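Local coordinates for protein tRNA dimethylallyltransferase (Staphylococcus epidermidis ATCC 12228, PDB 3D3Q) that probably transfers a dimethylallyl group from dimethylallyl diphosphate onto adenine 37 of tRNAs that read codons beginning with uridine, at residues Lys20-Asn32 and Leu300-Asn312. Residues are numbered along the deposited sequence; the frame is centred on the assembly and turned at random.
Sequences KTELSIEVAKKFN and LQMMLDEITTQIN
Leu-23 and Leu-304 both carry CG anti to the main-chain N (chi1 178° and 180°), which sends their methyls across the interface, where the two interlock. Each is a knob in the other helix's hole: Leu-23 sits among Leu-300, Met-303 (a selenomethionine), Leu-304 and Ile-307, while Leu-304 fits between Leu-23, Glu-26, Val-27 and Lys-30. Leu-23 and Ile-307 meet tip to tip, CD2 of the leucine 3.7 Å from CD1 of the isoleucine. Leu-304 divides its methyls between two neighbours, CD1 on Val-27 CG2 at 3.7 Å and CD2 on Glu-26 CB at 3.9 Å. At the start of the pair, Leu-300 lays CD1 against the backbone of Leu-23 and CD2 against the aliphatic part of Glu-26.

Farther along, Lys-30 stretches out fully and crosses Thr-308 nearly at right angles, so that its NZ donates a hydrogen bond to Thr-308 OG1 (3.2 Å). Asp-305 OD1 stands 4.0 Å from the same NZ, too far for a salt bridge but probably a favourable charge nearby. Phe-31, just past the helix end, takes Ile-311 CD1 over one ring face, 3.7 Å from the centroid, a CH-pi contact; Thr-308 OG1 lies at the ring edge.

The axes of helices 20-30 and 300-312 approach to 9.9 Å with a signed crossing angle of -53°. Helix 20-30, whose first turn carries Lys-20 and Thr-21 of the predicted ATP-binding P-loop, as in P-loop NTPases, packs away from that site beside helix 300-314, the last in the model. Both lie on the parallel sheet: Leu-23 rests on Ile-12 and Ile-201, Met-303 on Leu-293 of edge strand 291-294, and Ile-311 on Leu-199 of strand 197-204.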
loop_
_atom_site.group_PDB
_atom_site.type_symbol
_atom_site.label_atom_id
_atom_site.label_comp_id
_atom_site.label_asym_id
_atom_site.label_seq_id
_atom_site.Cartn_x
_atom_site.Cartn_y
_atom_site.Cartn_z
ATOM N N LYS A 20 -3.802 -8.403 -3.545
ATOM C CA LYS A 20 -4.493 -7.160 -3.779
ATOM C C LYS A 20 -4.900 -7.075 -5.256
ATOM O O LYS A 20 -6.031 -6.704 -5.577
ATOM C CB LYS A 20 -3.622 -5.967 -3.377
ATOM C CG LYS A 20 -2.329 -5.870 -4.144
ATOM C CD LYS A 20 -1.532 -4.630 -3.807
ATOM C CE LYS A 20 -0.299 -4.606 -4.691
ATOM N NZ LYS A 20 0.696 -3.569 -4.292
ATOM N N THR A 21 -4.001 -7.453 -6.156
ATOM C CA THR A 21 -4.300 -7.406 -7.582
ATOM C C THR A 21 -5.444 -8.330 -7.969
ATOM O O THR A 21 -6.351 -7.936 -8.709
ATOM C CB THR A 21 -3.072 -7.775 -8.412
ATOM O OG1 THR A 21 -1.996 -6.895 -8.067
ATOM C CG2 THR A 21 -3.377 -7.642 -9.901
ATOM N N GLU A 22 -5.404 -9.560 -7.476
ATOM C CA GLU A 22 -6.450 -10.522 -7.776
ATOM C C GLU A 22 -7.758 -10.037 -7.168
ATOM O O GLU A 22 -8.778 -9.981 -7.848
ATOM C CB GLU A 22 -6.078 -11.893 -7.212
ATOM C CG GLU A 22 -4.848 -12.529 -7.858
ATOM C CD GLU A 22 -3.514 -11.914 -7.412
ATOM O OE1 GLU A 22 -2.472 -12.303 -7.979
ATOM O OE2 GLU A 22 -3.494 -11.059 -6.504
ATOM N N LEU A 23 -7.720 -9.673 -5.887
ATOM C CA LEU A 23 -8.902 -9.178 -5.198
ATOM C C LEU A 23 -9.542 -8.014 -5.961
ATOM O O LEU A 23 -10.759 -7.965 -6.109
ATOM C CB LEU A 23 -8.539 -8.736 -3.774
ATOM C CG LEU A 23 -9.678 -8.137 -2.931
ATOM C CD1 LEU A 23 -10.738 -9.176 -2.685
ATOM C CD2 LEU A 23 -9.125 -7.643 -1.635
ATOM N N SER A 24 -8.722 -7.081 -6.444
ATOM C CA SER A 24 -9.240 -5.933 -7.199
ATOM C C SER A 24 -10.099 -6.394 -8.370
ATOM O O SER A 24 -11.210 -5.921 -8.555
ATOM C CB SER A 24 -8.106 -5.060 -7.740
ATOM O OG SER A 24 -7.450 -4.377 -6.693
ATOM N N ILE A 25 -9.583 -7.322 -9.159
ATOM C CA ILE A 25 -10.322 -7.809 -10.298
ATOM C C ILE A 25 -11.636 -8.472 -9.864
ATOM O O ILE A 25 -12.688 -8.244 -10.478
ATOM C CB ILE A 25 -9.442 -8.778 -11.122
ATOM C CG1 ILE A 25 -8.226 -8.009 -11.646
ATOM C CG2 ILE A 25 -10.224 -9.380 -12.263
ATOM C CD1 ILE A 25 -7.345 -8.790 -12.564
ATOM N N GLU A 26 -11.595 -9.271 -8.799
ATOM C CA GLU A 26 -12.804 -9.942 -8.302
ATOM C C GLU A 26 -13.878 -8.926 -7.900
ATOM O O GLU A 26 -15.065 -9.143 -8.144
ATOM C CB GLU A 26 -12.463 -10.853 -7.110
ATOM C CG GLU A 26 -11.638 -12.088 -7.504
ATOM C CD GLU A 26 -12.370 -13.033 -8.471
ATOM O OE1 GLU A 26 -13.302 -13.758 -8.028
ATOM O OE2 GLU A 26 -12.020 -13.041 -9.684
ATOM N N VAL A 27 -13.449 -7.825 -7.285
ATOM C CA VAL A 27 -14.362 -6.766 -6.874
ATOM C C VAL A 27 -14.863 -6.058 -8.127
ATOM O O VAL A 27 -16.026 -5.690 -8.225
ATOM C CB VAL A 27 -13.653 -5.745 -5.988
ATOM C CG1 VAL A 27 -14.568 -4.588 -5.697
ATOM C CG2 VAL A 27 -13.210 -6.408 -4.717
ATOM N N ALA A 28 -13.965 -5.885 -9.088
ATOM C CA ALA A 28 -14.294 -5.230 -10.332
ATOM C C ALA A 28 -15.315 -6.040 -11.108
ATOM O O ALA A 28 -16.162 -5.483 -11.812
ATOM C CB ALA A 28 -13.049 -5.041 -11.161
ATOM N N LYS A 29 -15.246 -7.359 -10.985
ATOM C CA LYS A 29 -16.186 -8.218 -11.689
ATOM C C LYS A 29 -17.527 -8.334 -10.985
ATOM O O LYS A 29 -18.523 -8.617 -11.632
ATOM C CB LYS A 29 -15.607 -9.619 -11.881
ATOM C CG LYS A 29 -14.503 -9.710 -12.919
ATOM C CD LYS A 29 -14.323 -11.155 -13.400
ATOM C CE LYS A 29 -13.989 -12.123 -12.248
ATOM N NZ LYS A 29 -13.869 -13.550 -12.693
ATOM N N LYS A 30 -17.564 -8.124 -9.674
ATOM C CA LYS A 30 -18.825 -8.237 -8.962
ATOM C C LYS A 30 -19.568 -6.901 -8.921
ATOM O O LYS A 30 -20.767 -6.874 -8.662
ATOM C CB LYS A 30 -18.587 -8.767 -7.539
ATOM C CG LYS A 30 -19.836 -9.224 -6.793
ATOM C CD LYS A 30 -19.478 -9.708 -5.396
ATOM C CE LYS A 30 -20.659 -10.369 -4.695
ATOM N NZ LYS A 30 -20.242 -10.995 -3.398
ATOM N N PHE A 31 -18.865 -5.799 -9.190
ATOM C CA PHE A 31 -19.473 -4.465 -9.180
ATOM C C PHE A 31 -19.098 -3.694 -10.425
ATOM O O PHE A 31 -18.930 -2.477 -10.380
ATOM C CB PHE A 31 -19.017 -3.694 -7.953
ATOM C CG PHE A 31 -19.375 -4.363 -6.674
ATOM C CD1 PHE A 31 -20.638 -4.199 -6.121
ATOM C CD2 PHE A 31 -18.474 -5.218 -6.051
ATOM C CE1 PHE A 31 -21.003 -4.884 -4.958
ATOM C CE2 PHE A 31 -18.823 -5.910 -4.890
ATOM C CZ PHE A 31 -20.091 -5.746 -4.339
ATOM N N ASN A 32 -18.992 -4.421 -11.538
ATOM C CA ASN A 32 -18.609 -3.879 -12.851
ATOM C C ASN A 32 -17.877 -2.546 -12.734
ATOM O O ASN A 32 -18.391 -1.485 -13.101
ATOM C CB ASN A 32 -19.831 -3.747 -13.784
ATOM C CG ASN A 32 -20.741 -2.590 -13.400
ATOM O OD1 ASN A 32 -21.063 -2.410 -12.221
ATOM N ND2 ASN A 32 -21.173 -1.811 -14.391
ATOM N N LEU A 300 -9.053 -15.366 -0.975
ATOM C CA LEU A 300 -9.496 -14.450 -2.015
ATOM C C LEU A 300 -11.011 -14.285 -1.981
ATOM O O LEU A 300 -11.510 -13.168 -2.070
ATOM C CB LEU A 300 -9.051 -14.949 -3.387
ATOM C CG LEU A 300 -9.436 -14.057 -4.574
ATOM C CD1 LEU A 300 -8.907 -12.642 -4.367
ATOM C CD2 LEU A 300 -8.882 -14.653 -5.876
ATOM N N GLN A 301 -11.736 -15.391 -1.836
ATOM C CA GLN A 301 -13.190 -15.349 -1.786
ATOM C C GLN A 301 -13.709 -14.772 -0.480
ATOM O O GLN A 301 -14.707 -14.056 -0.458
ATOM C CB GLN A 301 -13.774 -16.741 -1.944
ATOM C CG GLN A 301 -15.291 -16.762 -1.995
ATOM C CD GLN A 301 -15.820 -16.259 -3.319
ATOM O OE1 GLN A 301 -15.510 -15.148 -3.732
ATOM N NE2 GLN A 301 -16.622 -17.081 -3.995
HETATM N N MSE A 302 -13.057 -15.111 0.622
HETATM C CA MSE A 302 -13.487 -14.593 1.907
HETATM C C MSE A 302 -13.303 -13.088 1.984
HETATM O O MSE A 302 -14.113 -12.394 2.584
HETATM C CB MSE A 302 -12.723 -15.266 3.034
HETATM C CG MSE A 302 -13.192 -16.667 3.313
HETATM SE SE MSE A 302 -11.905 -17.606 4.374
HETATM C CE MSE A 302 -12.216 -16.780 6.090
HETATM N N MSE A 303 -12.233 -12.583 1.386
HETATM C CA MSE A 303 -11.985 -11.159 1.392
HETATM C C MSE A 303 -13.059 -10.470 0.560
HETATM O O MSE A 303 -13.615 -9.467 0.983
HETATM C CB MSE A 303 -10.612 -10.853 0.808
HETATM C CG MSE A 303 -9.456 -11.480 1.561
HETATM SE SE MSE A 303 -7.717 -10.781 0.962
HETATM C CE MSE A 303 -6.984 -12.385 0.142
ATOM N N LEU A 304 -13.356 -11.020 -0.617
ATOM C CA LEU A 304 -14.367 -10.445 -1.493
ATOM C C LEU A 304 -15.703 -10.333 -0.786
ATOM O O LEU A 304 -16.547 -9.538 -1.178
ATOM C CB LEU A 304 -14.523 -11.275 -2.771
ATOM C CG LEU A 304 -15.556 -10.824 -3.810
ATOM C CD1 LEU A 304 -15.256 -9.424 -4.289
ATOM C CD2 LEU A 304 -15.536 -11.785 -4.977
ATOM N N ASP A 305 -15.906 -11.124 0.259
ATOM C CA ASP A 305 -17.160 -11.056 0.992
ATOM C C ASP A 305 -17.112 -9.992 2.048
ATOM O O ASP A 305 -18.127 -9.379 2.356
ATOM C CB ASP A 305 -17.492 -12.395 1.631
ATOM C CG ASP A 305 -18.005 -13.384 0.620
ATOM O OD1 ASP A 305 -18.907 -12.996 -0.169
ATOM O OD2 ASP A 305 -17.526 -14.544 0.609
ATOM N N GLU A 306 -15.934 -9.789 2.622
ATOM C CA GLU A 306 -15.761 -8.766 3.638
ATOM C C GLU A 306 -16.052 -7.421 2.992
ATOM O O GLU A 306 -16.713 -6.564 3.581
ATOM C CB GLU A 306 -14.332 -8.784 4.161
ATOM C CG GLU A 306 -14.195 -9.360 5.556
ATOM C CD GLU A 306 -14.783 -8.454 6.606
ATOM O OE1 GLU A 306 -14.350 -7.276 6.669
ATOM O OE2 GLU A 306 -15.670 -8.920 7.363
ATOM N N ILE A 307 -15.553 -7.252 1.770
ATOM C CA ILE A 307 -15.736 -6.024 1.008
ATOM C C ILE A 307 -17.175 -5.889 0.532
ATOM O O ILE A 307 -17.710 -4.786 0.454
ATOM C CB ILE A 307 -14.789 -5.994 -0.228
ATOM C CG1 ILE A 307 -13.338 -5.924 0.236
ATOM C CG2 ILE A 307 -15.091 -4.789 -1.108
ATOM C CD1 ILE A 307 -12.347 -5.965 -0.883
ATOM N N THR A 308 -17.803 -7.017 0.222
ATOM C CA THR A 308 -19.171 -7.002 -0.269
ATOM C C THR A 308 -20.115 -6.552 0.839
ATOM O O THR A 308 -21.133 -5.919 0.581
ATOM C CB THR A 308 -19.560 -8.400 -0.824
ATOM O OG1 THR A 308 -20.545 -8.247 -1.852
ATOM C CG2 THR A 308 -20.104 -9.288 0.271
ATOM N N THR A 309 -19.756 -6.853 2.079
ATOM C CA THR A 309 -20.573 -6.460 3.212
ATOM C C THR A 309 -20.407 -4.972 3.456
ATOM O O THR A 309 -21.346 -4.274 3.826
ATOM C CB THR A 309 -20.140 -7.217 4.468
ATOM O OG1 THR A 309 -20.313 -8.623 4.253
ATOM C CG2 THR A 309 -20.953 -6.774 5.677
ATOM N N GLN A 310 -19.191 -4.496 3.245
ATOM C CA GLN A 310 -18.876 -3.097 3.432
ATOM C C GLN A 310 -19.571 -2.281 2.336
ATOM O O GLN A 310 -20.012 -1.165 2.581
ATOM C CB GLN A 310 -17.358 -2.902 3.375
ATOM C CG GLN A 310 -16.787 -1.930 4.399
ATOM C CD GLN A 310 -16.817 -2.465 5.824
ATOM O OE1 GLN A 310 -16.325 -1.818 6.751
ATOM N NE2 GLN A 310 -17.392 -3.647 6.006
ATOM N N ILE A 311 -19.679 -2.840 1.134
ATOM C CA ILE A 311 -20.328 -2.134 0.030
ATOM C C ILE A 311 -21.852 -2.158 0.131
ATOM O O ILE A 311 -22.535 -1.283 -0.420
ATOM C CB ILE A 311 -19.923 -2.719 -1.349
ATOM C CG1 ILE A 311 -18.426 -2.524 -1.582
ATOM C CG2 ILE A 311 -20.699 -2.030 -2.458
ATOM C CD1 ILE A 311 -17.897 -3.274 -2.773
ATOM N N ASN A 312 -22.394 -3.162 0.818
ATOM C CA ASN A 312 -23.847 -3.244 0.988
ATOM C C ASN A 312 -24.327 -2.232 2.050
ATOM O O ASN A 312 -25.475 -2.287 2.490
ATOM C CB ASN A 312 -24.291 -4.677 1.360
ATOM C CG ASN A 312 -24.209 -5.663 0.179
ATOM O OD1 ASN A 312 -24.046 -5.267 -0.984
ATOM N ND2 ASN A 312 -24.341 -6.953 0.483
#